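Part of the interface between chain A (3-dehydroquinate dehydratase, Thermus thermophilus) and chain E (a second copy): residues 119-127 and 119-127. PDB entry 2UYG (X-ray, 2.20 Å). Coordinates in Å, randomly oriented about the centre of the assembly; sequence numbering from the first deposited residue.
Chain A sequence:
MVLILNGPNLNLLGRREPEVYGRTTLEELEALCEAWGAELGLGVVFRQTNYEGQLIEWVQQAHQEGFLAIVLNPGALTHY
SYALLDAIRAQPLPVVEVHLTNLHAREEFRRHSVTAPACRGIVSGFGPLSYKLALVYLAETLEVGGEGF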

# COMPACT_ATOMS: atom_id res chain seq x y z
N CYS A 119 -2.94 27.05 0.06
CA CYS A 119 -2.47 28.22 -0.65
C CYS A 119 -3.37 28.60 -1.90
O CYS A 119 -4.02 27.75 -2.52
CB CYS A 119 -1.01 27.93 -1.10
SG CYS A 119 0.24 27.62 0.30
N ARG A 120 -3.30 29.83 -2.33
CA ARG A 120 -3.90 30.27 -3.57
C ARG A 120 -3.35 29.40 -4.66
O ARG A 120 -4.06 28.91 -5.48
CB ARG A 120 -3.51 31.74 -3.92
CG ARG A 120 -4.35 32.71 -3.32
CD ARG A 120 -5.83 32.60 -3.86
NE ARG A 120 -6.60 33.50 -3.04
CZ ARG A 120 -6.62 34.80 -3.22
NH1 ARG A 120 -7.35 35.56 -2.40
NH2 ARG A 120 -5.92 35.36 -4.22
N GLY A 121 -2.04 29.24 -4.69
CA GLY A 121 -1.45 28.48 -5.79
C GLY A 121 -0.05 28.12 -5.50
O GLY A 121 0.46 28.46 -4.38
N ILE A 122 0.56 27.46 -6.49
CA ILE A 122 1.89 26.95 -6.40
C ILE A 122 2.69 27.21 -7.63
O ILE A 122 2.20 27.06 -8.76
CB ILE A 122 1.91 25.43 -5.90
CG1 ILE A 122 3.32 24.83 -5.89
CG2 ILE A 122 0.94 24.59 -6.63
CD1 ILE A 122 3.42 23.64 -4.91
N VAL A 123 3.92 27.67 -7.44
CA VAL A 123 4.80 27.84 -8.53
C VAL A 123 6.12 27.21 -8.30
O VAL A 123 6.84 27.50 -7.34
CB VAL A 123 4.85 29.30 -9.20
CG1 VAL A 123 3.99 30.29 -8.60
CG2 VAL A 123 6.17 29.72 -9.53
N SER A 124 6.47 26.29 -9.17
CA SER A 124 7.82 25.76 -8.98
C SER A 124 8.64 25.20 -10.14
O SER A 124 8.10 24.71 -11.09
CB SER A 124 7.75 24.73 -7.86
OG SER A 124 7.11 23.60 -8.31
N GLY A 125 9.97 25.34 -10.02
CA GLY A 125 10.92 24.89 -11.03
C GLY A 125 11.67 25.99 -11.76
O GLY A 125 12.52 25.73 -12.55
N PHE A 126 11.28 27.24 -11.55
CA PHE A 126 11.80 28.35 -12.30
C PHE A 126 12.97 29.01 -11.64
O PHE A 126 13.30 30.11 -11.98
CB PHE A 126 10.64 29.37 -12.55
CG PHE A 126 9.43 28.72 -13.08
CD1 PHE A 126 8.35 28.51 -12.29
CD2 PHE A 126 9.41 28.23 -14.34
CE1 PHE A 126 7.24 27.82 -12.75
CE2 PHE A 126 8.36 27.59 -14.82
CZ PHE A 126 7.24 27.32 -14.00
N GLY A 127 13.61 28.40 -10.66
CA GLY A 127 14.63 29.12 -9.88
C GLY A 127 14.14 30.42 -9.24
O GLY A 127 13.01 30.54 -8.77
N CYS E 119 8.87 18.68 -17.38
CA CYS E 119 8.64 20.13 -17.57
C CYS E 119 9.71 21.01 -16.88
O CYS E 119 10.27 20.58 -15.91
CB CYS E 119 7.25 20.48 -17.12
SG CYS E 119 6.00 19.73 -18.21
N ARG E 120 9.94 22.23 -17.37
CA ARG E 120 10.81 23.16 -16.69
C ARG E 120 10.26 23.49 -15.30
O ARG E 120 10.98 23.57 -14.38
CB ARG E 120 10.97 24.46 -17.45
CG ARG E 120 12.05 24.40 -18.42
CD ARG E 120 13.56 24.40 -17.85
NE ARG E 120 14.40 24.36 -19.05
CZ ARG E 120 14.72 25.41 -19.78
NH1 ARG E 120 15.45 25.23 -20.89
NH2 ARG E 120 14.34 26.64 -19.40
N GLY E 121 8.97 23.77 -15.22
CA GLY E 121 8.34 23.95 -13.94
C GLY E 121 6.88 23.84 -14.16
O GLY E 121 6.43 23.57 -15.29
N ILE E 122 6.15 24.14 -13.08
CA ILE E 122 4.74 24.05 -13.03
C ILE E 122 4.13 25.26 -12.31
O ILE E 122 4.63 25.71 -11.33
CB ILE E 122 4.35 22.70 -12.34
CG1 ILE E 122 2.91 22.66 -12.05
CG2 ILE E 122 5.05 22.49 -11.01
CD1 ILE E 122 2.38 21.28 -12.19
N VAL E 123 3.03 25.79 -12.86
CA VAL E 123 2.27 26.80 -12.25
C VAL E 123 0.79 26.45 -12.19
O VAL E 123 0.18 26.01 -13.20
CB VAL E 123 2.61 28.31 -12.76
CG1 VAL E 123 3.59 28.47 -13.89
CG2 VAL E 123 1.41 29.26 -12.72
N SER E 124 0.22 26.54 -10.99
CA SER E 124 -1.17 26.19 -10.83
C SER E 124 -1.91 26.87 -9.71
O SER E 124 -1.31 27.20 -8.73
CB SER E 124 -1.37 24.66 -10.71
OG SER E 124 -0.33 24.14 -9.98
N GLY E 125 -3.20 27.09 -9.93
CA GLY E 125 -4.07 27.71 -8.97
C GLY E 125 -4.54 29.11 -9.29
O GLY E 125 -5.48 29.55 -8.72
N PHE E 126 -3.87 29.82 -10.19
CA PHE E 126 -4.14 31.21 -10.38
C PHE E 126 -5.16 31.64 -11.44
O PHE E 126 -5.08 32.74 -11.88
CB PHE E 126 -2.86 31.84 -10.75
CG PHE E 126 -1.78 31.48 -9.84
CD1 PHE E 126 -0.80 30.58 -10.23
CD2 PHE E 126 -1.73 32.00 -8.58
CE1 PHE E 126 0.25 30.23 -9.34
CE2 PHE E 126 -0.72 31.62 -7.72
CZ PHE E 126 0.27 30.78 -8.11
N GLY E 127 -6.07 30.77 -11.82
CA GLY E 127 -6.97 30.99 -12.95
C GLY E 127 -6.21 31.29 -14.22
O GLY E 127 -5.12 30.77 -14.37

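The two stretches pair as antiparallel strands through residues 122-124 of each chain, with axes 4.9 Å apart at closest approach and an angle of 165° between their directions. Together they bury 518 Å². The pairing is nearly symmetric and centres on A:Val123 and E:Val123.

E:Cys119 lies out of reach of chain A. E:Arg120 is exposed. Its CA-to-CB bond points sideways and the end of the side chain leads away, so its backbone comes nearer to chain A than its guanidinium does. E:Arg120 O lies 3.2 Å from A:Gly125 O; both are acceptors, and no hydrogen bond joins them.

E:Gly121 packs directly against the chain A backbone, with E:Gly121 CA 3.0 Å from A:Ser124 O and 4.0 Å from A:Gly125 CA. A CB here would point toward chain A and clash with A:Ser124 O and A:Phe126 CZ. Glycine leaves room for both.

E:Ile122 forms two backbone hydrogen bonds with A:Ser124. E:Ile122 N donates to A:Ser124 O at 2.8 Å, and E:Ile122 O accepts from A:Ser124 N at 2.9 Å. The E:Ile122 side chain lies on the same face of the sheet as that of A:Ser124, and E:Ile122 CG2 is 3.6 Å from A:Ser124 OG. This is packing of a methyl against a small polar side chain.

E:Val123 faces its own copy in the non-hydrogen-bonded pair. The two side chains share the other face of the sheet, with E:Val123 CB 4.3 Å from A:Val123 CB. E:Val123 CG1 also meets A:Phe126 CZ at 3.8 Å, extending the buried apolar contact. On the backbone, E:Val123 CA makes a CA-H...O contact of 3.5 Å with A:Ile122 O.

E:Ser124 completes the ladder with A:Ile122. E:Ser124 N donates to A:Ile122 O at 3.0 Å, and E:Ser124 O accepts from A:Ile122 N at 2.9 Å. The side chain is compact, and E:Ser124 OG lies 3.6 Å from A:Ile122 CG2.

E:Gly125 follows the strand. A CB would clash with A:Arg120 O and A:Gly121 CA. Its phi of 109° and psi of -18° would also jam a CB against the preceding carbonyl, so the backbone itself calls for glycine.

E:Phe126 starts sideways, but its ring end comes nearer to chain A. E:Phe126 CZ reaches A:Gly121 CA at 3.7 Å and A:Val123 CG1 at 3.8 Å. The ring thus fills space that the absent side chain of A:Gly121 leaves open.

E:Gly127 makes no contact; its positive phi favours glycine.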